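Long-range contacts in predicted protein (Acinetobacter sp. RUH2624, PDB 4MEA), which hydrolyses epoxides as a secreted, Cif-type enzyme built on the alpha/beta hydrolase fold: residues Asp134-Ala139 / Tyr242-His246; Phe156-Ile161 / Gly275-Leu280; Leu270-Val276 / Pro301-Met307. One frame throughout, in Å; residues are numbered along the deposited sequence.

Contact 1 (Asp134-Ala139 / Tyr242-His246); sequences DLGNTA and YYRSH
This is a buried helix-to-turn contact in which the nucleophile elbow of an alpha/beta hydrolase, the tight turn joining strand 128-133 to helix 136-146, meets the C-terminal end of helix 233-244. Asp134 has the strained backbone that marks such elbows (phi 55°, psi -130°), which throws its carboxylate off the turn; with His305 hydrogen-bonded to OD1 and Phe67 N to OD2, it is consistent with the nucleophile of epoxide hydrolases. Leu135 N also reaches Asp134 OD2 at 2.6 Å, and Asn137 N binds Asp134 O at 2.7 Å as the helix begins. The CA atoms approach most closely at Leu135 and Tyr242, 7.6 Å apart. Leu135, in an mt rotamer, wedges between two tyrosines: its CD1 lies 3.7 Å from both Tyr242 CB and Tyr243 CE2. Tyr242, chi1 m, extends its ring past Ala139 (CB to CE1 4.3 Å) and gives its hydroxyl to Pro93 O. Tyr243, also m, brings OH to 4.1 Å from Asp134 OD2, a placement consistent with one of the residues that polarise the epoxide oxygen in related enzymes. Beyond it the chain kinks at Ser245, His246 N bonding to Tyr243 O at 3.2 Å, and His246 packs on Tyr172 of the second subunit. At the imidazole edge, Thr138 OG1 and His246 NE2 share a hydrogen bond of 2.8 Å.

Contact 2 (Phe156-Ile161 / Gly275-Leu280); sequences FMDSPI and GVNDVL
Asp158 meets two successive backbone amides: OD2 accepts Val276 N at 2.9 Å, nearly linearly, while OD1, which also accepts Gly272 N, receives a weak bond of 3.5 Å from Asn277 N. OD2 hydrogen-bonds His305 ND1, consistent with the acid of a catalytic triad. Asp158 centres a classic gamma turn (phi 60°, psi -63°) closed by Ser159 N to Met157 O at 2.7 Å. In the partner segment, Val276-Val279 forms a type II' turn leading into helix 279-288. One water donates to Asp158 O (2.7 Å) and Asn277 O (2.8 Å) and accepts from Leu280 N (2.9 Å). CA atoms lie 4.9 Å apart for Pro160 and Leu280, 5.6 Å for Asp158 and Val276. Leu280 (tp) packs CD2 on Phe156 CB at 3.9 Å and CD1 on Ile161 CG1 at 4.0 Å, and Pro160 CB meets Val279 CG1 at 4.2 Å. The loop after strand 151-157 is held to helix 279-288, with Leu280 resting on Thr271 of strand 267-272 and Phe156 touching Tyr141 and Val144 of helix 136-146.

Contact 3 (Leu270-Val276 / Pro301-Met307); sequences LTGQKGV and PDTGHWM
Where Gly275 passes Gly304, two backbones meet directly: their CA atoms lie 4.1 Å apart, and those of Gly272 and Thr303 4.8 Å. Glycine makes this closeness possible, since a CB on Gly275 would fall 2.8 Å from His305 N and one on Gly272 2.5 Å from both Thr303 O and Gly304 O. Gly272-Gly275 is a type I turn, closed by Gly275 N to Gly272 O at 2.9 Å, and its Lys274 N donates to Thr303 O at 2.8 Å. At the outer end, the extended Gln273 side chain (chi1 and chi2 both t) receives Asp302 N on OE1 at 2.9 Å. Asp302 takes a left-handed backbone (phi 56°, psi 21°), and Thr303 OG1 bonds back to Pro301 O at 2.9 Å. These are the loops that follow the adjacent parallel strands 267-272 and 295-300 of the alpha/beta hydrolase sheet, and the second carries His305, whose NE2 binds Asp134 and whose ND1 binds Asp158, geometry consistent with the histidine of a catalytic triad. With chi1 t, His305 sets ND1 4.0 Å from Val276 CG2. The chain then passes through an inverse gamma turn centred on Trp306, the N-cap of helix 307-323; Trp306 N is bonded to Glu310. Met307, in an mtp rotamer, packs against strand 267-272, its CE 3.7 Å from Leu270 CG and 3.3 Å from Thr271 O, its SD 3.6 Å from Leu270 O.

From the N terminus, the elbow after strand 128-133 opens contact 1, and the loop after strand 151-157 opens contact 2 before contact 1 is closed by 242-246, so these two cross. Contact 3 opens at 270-276 and shares Gly275 and Val276 with the second half of contact 2, which closes at Leu280; contact 3 closes last, at 301-307, and thus crosses contact 2 but follows contact 1 in series. Three loops at the ends of neighbouring or nearby strands of one sheet converge at His305, which lies within hydrogen-bonding reach of Asp134 and Asp158, while contact 1 joins this centre to helix 233-244.

Contact 1 (Asp134-Ala139 / Tyr242-His246)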
loop_
_atom_site.group_PDB
_atom_site.type_symbol
_atom_site.label_atom_id
_atom_site.label_comp_id
_atom_site.label_asym_id
_atom_site.label_seq_id
_atom_site.Cartn_x
_atom_site.Cartn_y
_atom_site.Cartn_z
ATOM N N ASP A 134 18.406 -0.798 3.780
ATOM C CA ASP A 134 17.092 -1.204 3.272
ATOM C C ASP A 134 16.871 -2.704 3.523
ATOM O O ASP A 134 17.078 -3.171 4.644
ATOM C CB ASP A 134 16.969 -0.853 1.784
ATOM C CG ASP A 134 15.533 -0.870 1.285
ATOM O OD1 ASP A 134 14.916 0.216 1.212
ATOM O OD2 ASP A 134 15.016 -1.959 0.945
ATOM N N LEU A 135 16.461 -3.451 2.498
ATOM C CA LEU A 135 16.192 -4.886 2.656
ATOM C C LEU A 135 17.403 -5.662 3.189
ATOM O O LEU A 135 17.257 -6.765 3.709
ATOM C CB LEU A 135 15.714 -5.513 1.346
ATOM C CG LEU A 135 14.234 -5.433 0.968
ATOM C CD1 LEU A 135 13.997 -6.244 -0.319
ATOM C CD2 LEU A 135 13.331 -5.921 2.094
ATOM N N GLY A 136 18.596 -5.097 3.055
ATOM C CA GLY A 136 19.757 -5.696 3.694
ATOM C C GLY A 136 19.478 -5.876 5.180
ATOM O O GLY A 136 19.930 -6.841 5.794
ATOM N N ASN A 137 18.723 -4.936 5.752
ATOM C CA ASN A 137 18.385 -4.963 7.177
ATOM C C ASN A 137 17.417 -6.092 7.502
ATOM O O ASN A 137 17.368 -6.585 8.636
ATOM C CB ASN A 137 17.773 -3.629 7.612
ATOM C CG ASN A 137 18.739 -2.480 7.503
ATOM O OD1 ASN A 137 19.901 -2.668 7.139
ATOM N ND2 ASN A 137 18.268 -1.272 7.818
ATOM N N THR A 138 16.640 -6.478 6.498
ATOM C CA THR A 138 15.726 -7.607 6.609
ATOM C C THR A 138 16.475 -8.931 6.454
ATOM O O THR A 138 16.194 -9.911 7.154
ATOM C CB THR A 138 14.631 -7.527 5.531
ATOM O OG1 THR A 138 13.669 -6.531 5.910
ATOM C CG2 THR A 138 13.939 -8.875 5.366
ATOM N N ALA A 139 17.439 -8.945 5.540
ATOM C CA ALA A 139 18.185 -10.156 5.216
ATOM C C ALA A 139 19.188 -10.573 6.295
ATOM O O ALA A 139 19.574 -11.743 6.373
ATOM C CB ALA A 139 18.912 -9.976 3.880
ATOM N N TYR A 242 10.974 -11.077 -0.318
ATOM C CA TYR A 242 11.416 -10.546 0.978
ATOM C C TYR A 242 10.224 -10.009 1.739
ATOM O O TYR A 242 10.136 -10.156 2.959
ATOM C CB TYR A 242 12.490 -9.455 0.809
ATOM C CG TYR A 242 13.817 -10.017 0.348
ATOM C CD1 TYR A 242 14.783 -10.408 1.270
ATOM C CD2 TYR A 242 14.085 -10.193 -1.006
ATOM C CE1 TYR A 242 15.999 -10.939 0.855
ATOM C CE2 TYR A 242 15.292 -10.737 -1.431
ATOM C CZ TYR A 242 16.243 -11.108 -0.493
ATOM O OH TYR A 242 17.443 -11.650 -0.904
ATOM N N TYR A 243 9.285 -9.411 1.002
ATOM C CA TYR A 243 8.116 -8.807 1.621
ATOM C C TYR A 243 7.085 -9.851 2.049
ATOM O O TYR A 243 6.520 -9.750 3.144
ATOM C CB TYR A 243 7.523 -7.699 0.728
ATOM C CG TYR A 243 8.469 -6.523 0.623
ATOM C CD1 TYR A 243 8.425 -5.487 1.552
ATOM C CD2 TYR A 243 9.450 -6.479 -0.370
ATOM C CE1 TYR A 243 9.321 -4.418 1.482
ATOM C CE2 TYR A 243 10.352 -5.411 -0.447
ATOM C CZ TYR A 243 10.278 -4.386 0.479
ATOM O OH TYR A 243 11.163 -3.327 0.413
ATOM N N ARG A 244 6.858 -10.861 1.210
ATOM C CA ARG A 244 6.001 -11.995 1.592
ATOM C C ARG A 244 6.558 -12.692 2.829
ATOM O O ARG A 244 5.807 -13.208 3.668
ATOM C CB ARG A 244 5.906 -13.026 0.456
ATOM C CG ARG A 244 5.239 -12.524 -0.793
ATOM C CD ARG A 244 5.043 -13.649 -1.825
ATOM N NE ARG A 244 6.276 -14.105 -2.469
ATOM C CZ ARG A 244 6.855 -13.509 -3.512
ATOM N NH1 ARG A 244 6.345 -12.392 -4.018
ATOM N NH2 ARG A 244 7.962 -14.023 -4.042
ATOM N N SER A 245 7.881 -12.710 2.936
ATOM C CA SER A 245 8.549 -13.424 4.014
ATOM C C SER A 245 8.733 -12.601 5.286
ATOM O O SER A 245 9.336 -13.081 6.241
ATOM C CB SER A 245 9.920 -13.923 3.548
ATOM O OG SER A 245 9.801 -15.019 2.660
ATOM N N HIS A 246 8.239 -11.366 5.305
ATOM C CA HIS A 246 8.480 -10.492 6.460
ATOM C C HIS A 246 7.867 -11.016 7.775
ATOM O O HIS A 246 8.447 -10.835 8.850
ATOM C CB HIS A 246 8.034 -9.048 6.180
ATOM C CG HIS A 246 9.136 -8.155 5.675
ATOM N ND1 HIS A 246 8.905 -7.098 4.822
ATOM C CD2 HIS A 246 10.468 -8.146 5.929
ATOM C CE1 HIS A 246 10.046 -6.487 4.555
ATOM N NE2 HIS A 246 11.012 -7.100 5.217
#

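Contact 2 (Phe156-Ile161 / Gly275-Leu280)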
loop_
_atom_site.group_PDB
_atom_site.type_symbol
_atom_site.label_atom_id
_atom_site.label_comp_id
_atom_site.label_asym_id
_atom_site.label_seq_id
_atom_site.Cartn_x
_atom_site.Cartn_y
_atom_site.Cartn_z
ATOM N N PHE A 156 23.401 -0.612 10.402
ATOM C CA PHE A 156 22.152 -0.763 9.657
ATOM C C PHE A 156 21.711 0.622 9.195
ATOM O O PHE A 156 21.811 1.598 9.949
ATOM C CB PHE A 156 21.072 -1.405 10.538
ATOM C CG PHE A 156 21.429 -2.790 11.024
ATOM C CD1 PHE A 156 21.075 -3.911 10.287
ATOM C CD2 PHE A 156 22.122 -2.965 12.214
ATOM C CE1 PHE A 156 21.398 -5.188 10.734
ATOM C CE2 PHE A 156 22.458 -4.236 12.660
ATOM C CZ PHE A 156 22.090 -5.347 11.917
ATOM N N MET A 157 21.237 0.721 7.955
ATOM C CA MET A 157 20.988 2.033 7.357
ATOM C C MET A 157 19.529 2.286 6.962
ATOM O O MET A 157 18.922 1.516 6.216
ATOM C CB MET A 157 21.945 2.298 6.191
ATOM C CG MET A 157 23.407 2.429 6.627
ATOM S SD MET A 157 24.615 2.556 5.294
ATOM C CE MET A 157 24.137 4.111 4.520
ATOM N N ASP A 158 18.995 3.380 7.499
ATOM C CA ASP A 158 17.645 3.906 7.223
ATOM C C ASP A 158 16.456 2.995 7.542
ATOM O O ASP A 158 15.637 3.345 8.386
ATOM C CB ASP A 158 17.519 4.499 5.802
ATOM C CG ASP A 158 16.561 5.691 5.756
ATOM O OD1 ASP A 158 16.622 6.532 6.677
ATOM O OD2 ASP A 158 15.724 5.780 4.834
ATOM N N SER A 159 16.351 1.843 6.873
ATOM C CA SER A 159 15.167 0.986 7.018
ATOM C C SER A 159 15.092 0.263 8.360
ATOM O O SER A 159 16.117 -0.039 8.977
ATOM C CB SER A 159 15.090 -0.053 5.891
ATOM O OG SER A 159 14.935 0.572 4.636
ATOM N N PRO A 160 13.869 -0.022 8.818
ATOM C CA PRO A 160 13.731 -0.777 10.062
ATOM C C PRO A 160 14.220 -2.209 9.870
ATOM O O PRO A 160 14.158 -2.745 8.762
ATOM C CB PRO A 160 12.218 -0.764 10.312
ATOM C CG PRO A 160 11.609 -0.560 8.963
ATOM C CD PRO A 160 12.561 0.347 8.240
ATOM N N ILE A 161 14.735 -2.795 10.944
ATOM C CA ILE A 161 14.978 -4.225 11.010
ATOM C C ILE A 161 13.621 -4.839 11.341
ATOM O O ILE A 161 12.914 -4.339 12.214
ATOM C CB ILE A 161 15.990 -4.554 12.138
ATOM C CG1 ILE A 161 17.344 -3.896 11.849
ATOM C CG2 ILE A 161 16.142 -6.064 12.319
ATOM C CD1 ILE A 161 18.241 -3.721 13.077
ATOM N N GLY A 275 14.373 10.427 4.706
ATOM C CA GLY A 275 14.014 9.063 4.360
ATOM C C GLY A 275 13.127 8.483 5.448
ATOM O O GLY A 275 12.110 9.069 5.805
ATOM N N VAL A 276 13.519 7.335 5.986
ATOM C CA VAL A 276 12.766 6.703 7.071
ATOM C C VAL A 276 13.010 7.454 8.387
ATOM O O VAL A 276 12.214 7.372 9.320
ATOM C CB VAL A 276 13.121 5.201 7.204
ATOM C CG1 VAL A 276 12.214 4.526 8.234
ATOM C CG2 VAL A 276 12.970 4.521 5.843
ATOM N N ASN A 277 14.117 8.188 8.443
ATOM C CA ASN A 277 14.364 9.145 9.523
ATOM C C ASN A 277 14.655 8.448 10.865
ATOM O O ASN A 277 15.662 7.747 11.005
ATOM C CB ASN A 277 13.189 10.147 9.620
ATOM C CG ASN A 277 13.491 11.329 10.526
ATOM O OD1 ASN A 277 14.628 11.524 10.956
ATOM N ND2 ASN A 277 12.471 12.127 10.817
ATOM N N ASP A 278 13.769 8.608 11.841
ATOM C CA ASP A 278 14.084 8.163 13.202
ATOM C C ASP A 278 13.564 6.780 13.627
ATOM O O ASP A 278 13.782 6.363 14.769
ATOM C CB ASP A 278 13.619 9.221 14.214
ATOM C CG ASP A 278 12.125 9.449 14.177
ATOM O OD1 ASP A 278 11.449 8.888 13.287
ATOM O OD2 ASP A 278 11.627 10.207 15.039
ATOM N N VAL A 279 12.879 6.072 12.731
ATOM C CA VAL A 279 12.311 4.769 13.080
ATOM C C VAL A 279 13.385 3.758 13.519
ATOM O O VAL A 279 13.281 3.157 14.581
ATOM C CB VAL A 279 11.480 4.171 11.924
ATOM C CG1 VAL A 279 11.006 2.747 12.277
ATOM C CG2 VAL A 279 10.297 5.080 11.589
ATOM N N LEU A 280 14.414 3.579 12.699
ATOM C CA LEU A 280 15.486 2.643 13.023
ATOM C C LEU A 280 16.273 3.100 14.250
ATOM O O LEU A 280 16.694 2.283 15.065
ATOM C CB LEU A 280 16.439 2.493 11.829
ATOM C CG LEU A 280 17.643 1.564 12.023
ATOM C CD1 LEU A 280 17.183 0.124 12.194
ATOM C CD2 LEU A 280 18.640 1.673 10.856
HETATM O O HOH W 1 14.928 5.131 10.278
#

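Contact 3 (Leu270-Val276 / Pro301-Met307)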
loop_
_atom_site.group_PDB
_atom_site.type_symbol
_atom_site.label_atom_id
_atom_site.label_comp_id
_atom_site.label_asym_id
_atom_site.label_seq_id
_atom_site.Cartn_x
_atom_site.Cartn_y
_atom_site.Cartn_z
ATOM N N LEU A 270 22.222 4.397 11.054
ATOM C CA LEU A 270 22.600 5.533 10.223
ATOM C C LEU A 270 21.473 5.761 9.224
ATOM O O LEU A 270 21.183 4.902 8.394
ATOM C CB LEU A 270 23.937 5.246 9.524
ATOM C CG LEU A 270 24.441 6.162 8.415
ATOM C CD1 LEU A 270 24.655 7.594 8.916
ATOM C CD2 LEU A 270 25.744 5.593 7.831
ATOM N N THR A 271 20.815 6.907 9.329
ATOM C CA THR A 271 19.590 7.125 8.580
ATOM C C THR A 271 19.572 8.499 7.924
ATOM O O THR A 271 20.438 9.341 8.182
ATOM C CB THR A 271 18.364 7.030 9.497
ATOM O OG1 THR A 271 18.273 8.224 10.280
ATOM C CG2 THR A 271 18.465 5.822 10.420
ATOM N N GLY A 272 18.575 8.721 7.076
ATOM C CA GLY A 272 18.404 10.009 6.434
ATOM C C GLY A 272 17.177 10.715 6.966
ATOM O O GLY A 272 16.094 10.138 7.017
ATOM N N GLN A 273 17.352 11.969 7.372
ATOM C CA GLN A 273 16.252 12.786 7.869
ATOM C C GLN A 273 15.041 12.793 6.936
ATOM O O GLN A 273 13.899 12.817 7.406
ATOM C CB GLN A 273 16.735 14.221 8.081
ATOM C CG GLN A 273 15.663 15.200 8.525
ATOM C CD GLN A 273 16.147 16.642 8.450
ATOM O OE1 GLN A 273 16.737 17.068 7.445
ATOM N NE2 GLN A 273 15.917 17.397 9.519
ATOM N N LYS A 274 15.287 12.791 5.622
ATOM C CA LYS A 274 14.206 12.848 4.626
ATOM C C LYS A 274 13.791 11.467 4.121
ATOM O O LYS A 274 12.961 11.350 3.210
ATOM C CB LYS A 274 14.600 13.720 3.424
ATOM C CG LYS A 274 14.827 15.190 3.771
ATOM C CD LYS A 274 13.602 15.782 4.449
ATOM C CE LYS A 274 13.785 17.274 4.733
ATOM N NZ LYS A 274 12.649 17.839 5.523
ATOM N N GLY A 275 14.373 10.427 4.706
ATOM C CA GLY A 275 14.014 9.063 4.360
ATOM C C GLY A 275 13.127 8.483 5.448
ATOM O O GLY A 275 12.110 9.069 5.805
ATOM N N VAL A 276 13.519 7.335 5.986
ATOM C CA VAL A 276 12.766 6.703 7.071
ATOM C C VAL A 276 13.010 7.454 8.387
ATOM O O VAL A 276 12.214 7.372 9.320
ATOM C CB VAL A 276 13.121 5.201 7.204
ATOM C CG1 VAL A 276 12.214 4.526 8.234
ATOM C CG2 VAL A 276 12.970 4.521 5.843
ATOM N N PRO A 301 21.080 15.091 7.925
ATOM C CA PRO A 301 20.133 16.132 7.492
ATOM C C PRO A 301 20.028 16.235 5.966
ATOM O O PRO A 301 20.994 15.913 5.269
ATOM C CB PRO A 301 20.717 17.423 8.092
ATOM C CG PRO A 301 22.164 17.123 8.328
ATOM C CD PRO A 301 22.260 15.647 8.612
ATOM N N ASP A 302 18.860 16.660 5.477
ATOM C CA ASP A 302 18.626 16.935 4.057
ATOM C C ASP A 302 18.936 15.735 3.167
ATOM O O ASP A 302 19.168 15.897 1.968
ATOM C CB ASP A 302 19.450 18.138 3.590
ATOM C CG ASP A 302 19.076 19.420 4.313
ATOM O OD1 ASP A 302 17.872 19.617 4.596
ATOM O OD2 ASP A 302 19.991 20.226 4.604
ATOM N N THR A 303 18.929 14.545 3.761
ATOM C CA THR A 303 19.274 13.307 3.062
ATOM C C THR A 303 18.098 12.341 3.100
ATOM O O THR A 303 17.529 12.082 4.162
ATOM C CB THR A 303 20.507 12.617 3.699
ATOM O OG1 THR A 303 21.620 13.516 3.678
ATOM C CG2 THR A 303 20.880 11.321 2.938
ATOM N N GLY A 304 17.732 11.827 1.933
ATOM C CA GLY A 304 16.635 10.880 1.828
ATOM C C GLY A 304 17.117 9.448 1.998
ATOM O O GLY A 304 18.199 9.206 2.520
ATOM N N HIS A 305 16.310 8.503 1.532
ATOM C CA HIS A 305 16.561 7.073 1.700
ATOM C C HIS A 305 17.805 6.543 0.969
ATOM O O HIS A 305 18.491 5.643 1.457
ATOM C CB HIS A 305 15.320 6.305 1.238
ATOM C CG HIS A 305 15.394 4.833 1.473
ATOM N ND1 HIS A 305 15.460 4.283 2.737
ATOM C CD2 HIS A 305 15.399 3.792 0.605
ATOM C CE1 HIS A 305 15.509 2.966 2.638
ATOM N NE2 HIS A 305 15.478 2.642 1.355
ATOM N N TRP A 306 18.091 7.091 -0.206
ATOM C CA TRP A 306 19.180 6.578 -1.037
ATOM C C TRP A 306 20.471 7.275 -0.616
ATOM O O TRP A 306 20.989 8.146 -1.320
ATOM C CB TRP A 306 18.850 6.799 -2.519
ATOM C CG TRP A 306 17.410 6.470 -2.812
ATOM C CD1 TRP A 306 16.404 7.348 -3.086
ATOM C CD2 TRP A 306 16.817 5.164 -2.818
ATOM N NE1 TRP A 306 15.221 6.672 -3.276
ATOM C CE2 TRP A 306 15.447 5.329 -3.117
ATOM C CE3 TRP A 306 17.311 3.870 -2.597
ATOM C CZ2 TRP A 306 14.564 4.252 -3.208
ATOM C CZ3 TRP A 306 16.427 2.790 -2.688
ATOM C CH2 TRP A 306 15.068 2.993 -2.987
ATOM N N MET A 307 20.987 6.864 0.539
ATOM C CA MET A 307 21.899 7.697 1.314
ATOM C C MET A 307 23.259 7.930 0.672
ATOM O O MET A 307 23.824 9.010 0.810
ATOM C CB MET A 307 22.060 7.134 2.724
ATOM C CG MET A 307 20.746 7.062 3.508
ATOM S SD MET A 307 20.995 6.326 5.135
ATOM C CE MET A 307 22.069 7.531 5.910
#